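Long-range contacts in cellulase IBT99 (Metagenomes, PDB 6WBT), which probably hydrolyses 6-phospho-alpha-glucosides as a family 4 glycosyl hydrolase, and binds NAD, a manganese ion and glucose-6-phosphate: residues Leu91-Lys96 with Glu433-Tyr438; Lys96-Cys101 with Asn283-Met288. All blocks are in the same frame, centred on the assembly; numbering follows the deposited sequence.

Interaction 1: residues Leu91-Lys96 with Glu433-Tyr438. With G6P (6-O-phosphono-alpha-D-glucopyranose), chain F.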
loop_
_atom_site.group_PDB
_atom_site.type_symbol
_atom_site.label_atom_id
_atom_site.label_comp_id
_atom_site.label_asym_id
_atom_site.label_seq_id
_atom_site.Cartn_x
_atom_site.Cartn_y
_atom_site.Cartn_z
ATOM N N LEU A 91 33.003 -22.862 14.539
ATOM C CA LEU A 91 33.723 -22.869 13.273
ATOM C C LEU A 91 33.772 -24.257 12.649
ATOM O O LEU A 91 34.067 -24.377 11.456
ATOM C CB LEU A 91 35.143 -22.335 13.469
ATOM C CG LEU A 91 35.267 -20.862 13.861
ATOM C CD1 LEU A 91 36.724 -20.480 14.048
ATOM C CD2 LEU A 91 34.609 -19.973 12.818
ATOM N N LYS A 92 33.493 -25.302 13.433
ATOM C CA LYS A 92 33.452 -26.655 12.888
ATOM C C LYS A 92 32.325 -26.808 11.873
ATOM O O LYS A 92 32.520 -27.397 10.803
ATOM C CB LYS A 92 33.297 -27.664 14.026
ATOM C CG LYS A 92 32.463 -28.886 13.677
ATOM C CD LYS A 92 31.893 -29.527 14.932
ATOM C CE LYS A 92 30.828 -30.556 14.596
ATOM N NZ LYS A 92 30.164 -31.082 15.820
HETATM N N MSE A 93 31.146 -26.285 12.188
HETATM C CA MSE A 93 30.003 -26.390 11.290
HETATM C C MSE A 93 30.104 -25.395 10.140
HETATM O O MSE A 93 29.482 -25.583 9.094
HETATM C CB MSE A 93 28.695 -26.177 12.055
HETATM C CG MSE A 93 28.271 -27.371 12.891
HETATM SE SE MSE A 93 28.128 -28.997 11.824
HETATM C CE MSE A 93 26.927 -28.342 10.434
ATOM N N ARG A 94 30.893 -24.338 10.337
ATOM C CA ARG A 94 31.062 -23.347 9.279
ATOM C C ARG A 94 31.826 -23.926 8.095
ATOM O O ARG A 94 31.450 -23.702 6.939
ATOM C CB ARG A 94 31.776 -22.109 9.821
ATOM C CG ARG A 94 32.056 -21.063 8.757
ATOM C CD ARG A 94 32.723 -19.829 9.334
ATOM N NE ARG A 94 33.017 -18.849 8.294
ATOM C CZ ARG A 94 33.542 -17.649 8.520
ATOM N NH1 ARG A 94 33.833 -17.272 9.757
ATOM N NH2 ARG A 94 33.771 -16.826 7.507
ATOM N N VAL A 95 32.900 -24.674 8.361
ATOM C CA VAL A 95 33.667 -25.265 7.269
ATOM C C VAL A 95 32.872 -26.374 6.594
ATOM O O VAL A 95 33.078 -26.660 5.409
ATOM C CB VAL A 95 35.032 -25.771 7.774
ATOM C CG1 VAL A 95 35.737 -24.685 8.563
ATOM C CG2 VAL A 95 34.870 -27.027 8.617
ATOM N N LYS A 96 31.952 -27.012 7.323
ATOM C CA LYS A 96 31.126 -28.044 6.711
ATOM C C LYS A 96 30.052 -27.437 5.818
ATOM O O LYS A 96 29.678 -28.038 4.804
ATOM C CB LYS A 96 30.494 -28.925 7.789
ATOM C CG LYS A 96 29.876 -30.204 7.250
ATOM C CD LYS A 96 30.894 -31.002 6.450
ATOM C CE LYS A 96 30.265 -32.226 5.809
ATOM N NZ LYS A 96 31.239 -32.961 4.955
ATOM N N GLU A 433 21.200 -33.582 6.792
ATOM C CA GLU A 433 22.031 -34.573 7.465
ATOM C C GLU A 433 23.172 -33.928 8.243
ATOM O O GLU A 433 23.452 -34.325 9.379
ATOM C CB GLU A 433 22.581 -35.574 6.445
ATOM C CG GLU A 433 21.642 -36.729 6.138
ATOM C CD GLU A 433 21.536 -37.708 7.289
ATOM O OE1 GLU A 433 22.466 -37.752 8.121
ATOM O OE2 GLU A 433 20.521 -38.432 7.367
ATOM N N ALA A 434 23.842 -32.936 7.650
ATOM C CA ALA A 434 24.980 -32.309 8.311
ATOM C C ALA A 434 24.575 -31.513 9.545
ATOM O O ALA A 434 25.427 -31.240 10.397
ATOM C CB ALA A 434 25.725 -31.402 7.333
ATOM N N ASN A 435 23.301 -31.138 9.662
ATOM C CA ASN A 435 22.816 -30.338 10.780
ATOM C C ASN A 435 21.853 -31.110 11.673
ATOM O O ASN A 435 21.042 -30.499 12.376
ATOM C CB ASN A 435 22.152 -29.060 10.266
ATOM C CG ASN A 435 23.138 -28.115 9.609
ATOM O OD1 ASN A 435 23.548 -27.118 10.204
ATOM N ND2 ASN A 435 23.526 -28.425 8.378
ATOM N N LYS A 436 21.920 -32.439 11.659
ATOM C CA LYS A 436 21.090 -33.251 12.544
ATOM C C LYS A 436 21.530 -33.027 13.984
ATOM O O LYS A 436 22.639 -33.409 14.373
ATOM C CB LYS A 436 21.180 -34.723 12.155
ATOM C CG LYS A 436 20.157 -35.132 11.105
ATOM C CD LYS A 436 20.529 -36.437 10.421
ATOM C CE LYS A 436 20.549 -37.603 11.392
ATOM N NZ LYS A 436 20.813 -38.886 10.683
ATOM N N GLY A 437 20.661 -32.404 14.777
ATOM C CA GLY A 437 20.975 -31.978 16.121
ATOM C C GLY A 437 20.974 -30.475 16.300
ATOM O O GLY A 437 20.800 -29.997 17.429
ATOM N N TYR A 438 21.163 -29.721 15.220
ATOM C CA TYR A 438 21.124 -28.262 15.243
ATOM C C TYR A 438 19.877 -27.685 14.594
ATOM O O TYR A 438 19.315 -26.715 15.106
ATOM C CB TYR A 438 22.360 -27.687 14.540
ATOM C CG TYR A 438 23.662 -27.910 15.274
ATOM C CD1 TYR A 438 23.943 -27.227 16.449
ATOM C CD2 TYR A 438 24.619 -28.788 14.782
ATOM C CE1 TYR A 438 25.135 -27.420 17.122
ATOM C CE2 TYR A 438 25.816 -28.988 15.447
ATOM C CZ TYR A 438 26.067 -28.301 16.617
ATOM O OH TYR A 438 27.254 -28.495 17.284
HETATM C C1 G6P F . 32.554 -8.559 8.585
HETATM C C2 G6P F . 31.177 -9.149 8.293
HETATM C C3 G6P F . 30.963 -10.449 9.059
HETATM C C4 G6P F . 32.135 -11.397 8.836
HETATM C C5 G6P F . 33.435 -10.679 9.178
HETATM C C6 G6P F . 34.659 -11.577 9.026
HETATM O O1 G6P F . 32.618 -8.152 9.956
HETATM O O2 G6P F . 30.164 -8.207 8.665
HETATM O O3 G6P F . 29.749 -11.069 8.624
HETATM O O4 G6P F . 31.987 -12.557 9.662
HETATM O O5 G6P F . 33.567 -9.534 8.335
HETATM O O6 G6P F . 34.276 -12.918 8.729
HETATM P P G6P F . 35.358 -14.103 8.856
HETATM O O1P G6P F . 35.075 -14.991 7.669
HETATM O O2P G6P F . 35.073 -14.726 10.201
HETATM O O3P G6P F . 36.683 -13.382 8.785
#

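Interaction 2: residues Lys96-Cys101 with Asn283-Met288. With G6P (6-O-phosphono-alpha-D-glucopyranose), chain F.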
loop_
_atom_site.group_PDB
_atom_site.type_symbol
_atom_site.label_atom_id
_atom_site.label_comp_id
_atom_site.label_asym_id
_atom_site.label_seq_id
_atom_site.Cartn_x
_atom_site.Cartn_y
_atom_site.Cartn_z
ATOM N N LYS A 96 31.952 -27.012 7.323
ATOM C CA LYS A 96 31.126 -28.044 6.711
ATOM C C LYS A 96 30.052 -27.437 5.818
ATOM O O LYS A 96 29.678 -28.038 4.804
ATOM C CB LYS A 96 30.494 -28.925 7.789
ATOM C CG LYS A 96 29.876 -30.204 7.250
ATOM C CD LYS A 96 30.894 -31.002 6.450
ATOM C CE LYS A 96 30.265 -32.226 5.809
ATOM N NZ LYS A 96 31.239 -32.961 4.955
ATOM N N ASP A 97 29.549 -26.251 6.170
ATOM C CA ASP A 97 28.608 -25.562 5.295
ATOM C C ASP A 97 29.290 -25.096 4.016
ATOM O O ASP A 97 28.726 -25.221 2.923
ATOM C CB ASP A 97 27.978 -24.377 6.026
ATOM C CG ASP A 97 27.195 -24.796 7.253
ATOM O OD1 ASP A 97 27.048 -26.015 7.479
ATOM O OD2 ASP A 97 26.729 -23.904 7.993
ATOM N N GLU A 98 30.506 -24.559 4.133
ATOM C CA GLU A 98 31.218 -24.073 2.957
ATOM C C GLU A 98 31.641 -25.223 2.049
ATOM O O GLU A 98 31.638 -25.082 0.821
ATOM C CB GLU A 98 32.432 -23.249 3.385
ATOM C CG GLU A 98 32.081 -21.947 4.085
ATOM C CD GLU A 98 33.280 -21.303 4.752
ATOM O OE1 GLU A 98 34.118 -22.041 5.310
ATOM O OE2 GLU A 98 33.387 -20.059 4.718
ATOM N N GLN A 99 32.000 -26.368 2.632
ATOM C CA GLN A 99 32.444 -27.498 1.821
ATOM C C GLN A 99 31.281 -28.148 1.083
ATOM O O GLN A 99 31.438 -28.595 -0.060
ATOM C CB GLN A 99 33.167 -28.525 2.693
ATOM C CG GLN A 99 34.609 -28.165 3.011
ATOM C CD GLN A 99 35.324 -29.258 3.780
ATOM O OE1 GLN A 99 36.503 -29.525 3.549
ATOM N NE2 GLN A 99 34.612 -29.897 4.701
ATOM N N ILE A 100 30.110 -28.218 1.717
ATOM C CA ILE A 100 28.950 -28.819 1.066
ATOM C C ILE A 100 28.510 -27.977 -0.125
ATOM O O ILE A 100 28.114 -28.510 -1.169
ATOM C CB ILE A 100 27.811 -29.016 2.084
ATOM C CG1 ILE A 100 28.139 -30.173 3.030
ATOM C CG2 ILE A 100 26.485 -29.264 1.380
ATOM C CD1 ILE A 100 27.051 -30.465 4.038
ATOM N N CYS A 101 28.589 -26.650 0.002
ATOM C CA CYS A 101 28.209 -25.776 -1.101
ATOM C C CYS A 101 29.170 -25.919 -2.275
ATOM O O CYS A 101 28.742 -26.070 -3.427
ATOM C CB CYS A 101 28.153 -24.324 -0.625
ATOM S SG CYS A 101 26.889 -23.992 0.622
ATOM N N ASN A 283 39.267 -27.410 -0.239
ATOM C CA ASN A 283 40.090 -27.919 0.847
ATOM C C ASN A 283 40.682 -26.820 1.724
ATOM O O ASN A 283 41.494 -27.125 2.605
ATOM C CB ASN A 283 41.222 -28.798 0.294
ATOM C CG ASN A 283 40.708 -29.978 -0.522
ATOM O OD1 ASN A 283 41.051 -30.128 -1.695
ATOM N ND2 ASN A 283 39.898 -30.827 0.102
ATOM N N ASN A 284 40.301 -25.552 1.513
ATOM C CA ASN A 284 40.779 -24.429 2.328
ATOM C C ASN A 284 39.749 -23.305 2.199
ATOM O O ASN A 284 39.989 -22.232 1.643
ATOM C CB ASN A 284 42.172 -23.963 1.898
ATOM C CG ASN A 284 42.766 -22.919 2.832
ATOM O OD1 ASN A 284 42.801 -21.731 2.513
ATOM N ND2 ASN A 284 43.249 -23.365 3.984
ATOM N N THR A 285 38.561 -23.556 2.741
ATOM C CA THR A 285 37.509 -22.558 2.745
ATOM C C THR A 285 37.843 -21.452 3.743
ATOM O O THR A 285 38.816 -21.529 4.497
ATOM C CB THR A 285 36.166 -23.199 3.081
ATOM O OG1 THR A 285 36.244 -23.806 4.375
ATOM C CG2 THR A 285 35.823 -24.264 2.055
ATOM N N ARG A 286 37.017 -20.403 3.729
ATOM C CA ARG A 286 37.243 -19.262 4.609
ATOM C C ARG A 286 37.159 -19.665 6.077
ATOM O O ARG A 286 37.916 -19.156 6.913
ATOM C CB ARG A 286 36.234 -18.156 4.294
ATOM C CG ARG A 286 36.324 -16.945 5.205
ATOM C CD ARG A 286 37.725 -16.356 5.208
ATOM N NE ARG A 286 37.867 -15.272 6.176
ATOM C CZ ARG A 286 39.013 -14.649 6.433
ATOM N NH1 ARG A 286 40.120 -15.004 5.796
ATOM N NH2 ARG A 286 39.051 -13.674 7.330
ATOM N N GLY A 287 36.244 -20.576 6.410
ATOM C CA GLY A 287 36.157 -21.047 7.783
ATOM C C GLY A 287 37.417 -21.761 8.232
ATOM O O GLY A 287 37.821 -21.658 9.392
HETATM N N MSE A 288 38.053 -22.492 7.323
HETATM C CA MSE A 288 39.302 -23.178 7.624
HETATM C C MSE A 288 40.433 -22.182 7.843
HETATM O O MSE A 288 41.353 -22.431 8.624
HETATM C CB MSE A 288 39.666 -24.146 6.497
HETATM C CG MSE A 288 38.841 -25.421 6.478
HETATM SE SE MSE A 288 39.249 -26.532 4.931
HETATM C CE MSE A 288 38.600 -28.240 5.607
HETATM C C1 G6P F . 32.554 -8.559 8.585
HETATM C C2 G6P F . 31.177 -9.149 8.293
HETATM C C3 G6P F . 30.963 -10.449 9.059
HETATM C C4 G6P F . 32.135 -11.397 8.836
HETATM C C5 G6P F . 33.435 -10.679 9.178
HETATM C C6 G6P F . 34.659 -11.577 9.026
HETATM O O1 G6P F . 32.618 -8.152 9.956
HETATM O O2 G6P F . 30.164 -8.207 8.665
HETATM O O3 G6P F . 29.749 -11.069 8.624
HETATM O O4 G6P F . 31.987 -12.557 9.662
HETATM O O5 G6P F . 33.567 -9.534 8.335
HETATM O O6 G6P F . 34.276 -12.918 8.729
HETATM P P G6P F . 35.358 -14.103 8.856
HETATM O O1P G6P F . 35.075 -14.991 7.669
HETATM O O2P G6P F . 35.073 -14.726 10.201
HETATM O O3P G6P F . 36.683 -13.382 8.785
#

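Interaction 1: residues Leu91-Lys96 with Glu433-Tyr438
Met93, deposited as selenomethionine, packs between helix 90-103 and the end of helix 421-434 with the turn after it, meeting Ala434, Asn435 and Tyr438. It has the most area buried here, followed by Ala434 and Tyr438. Its chain is bent twice, and the second bend (chi3 -54°) sets CE 3.3 Å from Ala434 O. The same methyl lies 3.6 Å from Asn435 OD1, an oxygen already engaged by Arg122 of helix 114-136. Farther back along the chain, Met93 CG comes to 3.9 Å from Tyr438 CE2. The SE atom stands 5.3 Å from the centroid of the Tyr438 ring, 58° off its normal, so this Met-aromatic contact is oblique. Ala434 CB turns toward helix 90-103 and meets Lys96 CG at 4.3 Å, where Lys96 is exposed to solvent.

Arg94, the next residue of the helix, reaches the glucose-6-phosphate instead: its chain is extended from CG to NE, and NH1 gives O2P an almost straight hydrogen bond (2.9 Å, 176°). With no hydrogen bond or salt bridge between the two segments, the C-terminal turn is held against the ligand-binding helix mainly by methyl, selenium and ring packing.

Interaction 2: residues Lys96-Cys101 with Asn283-Met288
Glu98 reaches from helix 90-103 to the start of helix 286-291, where its OE1 accepts two hydrogen bonds. Gly287 N, in the first turn of that helix, donates to the syn lone pair at 2.8 Å, while Thr285 OG1 donates at 2.9 Å from above the carboxylate plane, 43° out of it. Thr285 occupies the N-cap position. Its chi1 of 60° puts OG1 between the backbone N and the carbonyl carbon, within bonding distance of Glu98 OE1, and its CB rests 3.7 Å from Glu98 CB. Its methyl CG2 also packs on the stem of Gln99, 4.2 Å from CG. A beta carbon on Gly287 would run into Glu98 OE1, so glycine suits this approach.

Further out, Arg286 CB lies 3.5 Å from Glu98 OE2, but its guanidinium extends to the glucose-6-phosphate. There NE donates to O1P and NH2 to O3P, the latter at 2.8 Å, with the phosphorus in plane at the guanidinium edge. NH1 is tied to Asp241 and Gln289, which helps fix the rotation of the group. An alanine in place of Glu98 would probably leave Gly287 N and Thr285 OG1 without their acceptor and loosen the start of the helix that presents Arg286. One carboxylate oxygen thus anchors this helix start, a placement likely to be favoured by the positive end of the helix dipole.

Interactions 1 and 2 use successive turns of helix 90-103, sharing Lys96, and their centres lie 11 Å apart. They also touch directly: Val95 CG1 is 3.4 Å from Gly287 C, and Ala434 CB is 3.7 Å from Ile100 CD1. Interaction 1 seats the helix against the C-terminal turn; interaction 2 joins it to the start of helix 286-291. Each includes a phosphate-binding arginine, and these pack together, with Arg94 NH2 3.4 Å from Arg286 CG. Arg94 lies in the family 4 range and Arg286 in the C-terminal one, so both contribute to phosphate binding; Arg294 and Tyr266 also hydrogen-bond the glucose-6-phosphate. Leu91 in interaction 1 additionally touches NAD, placing the shared helix beside both ligands.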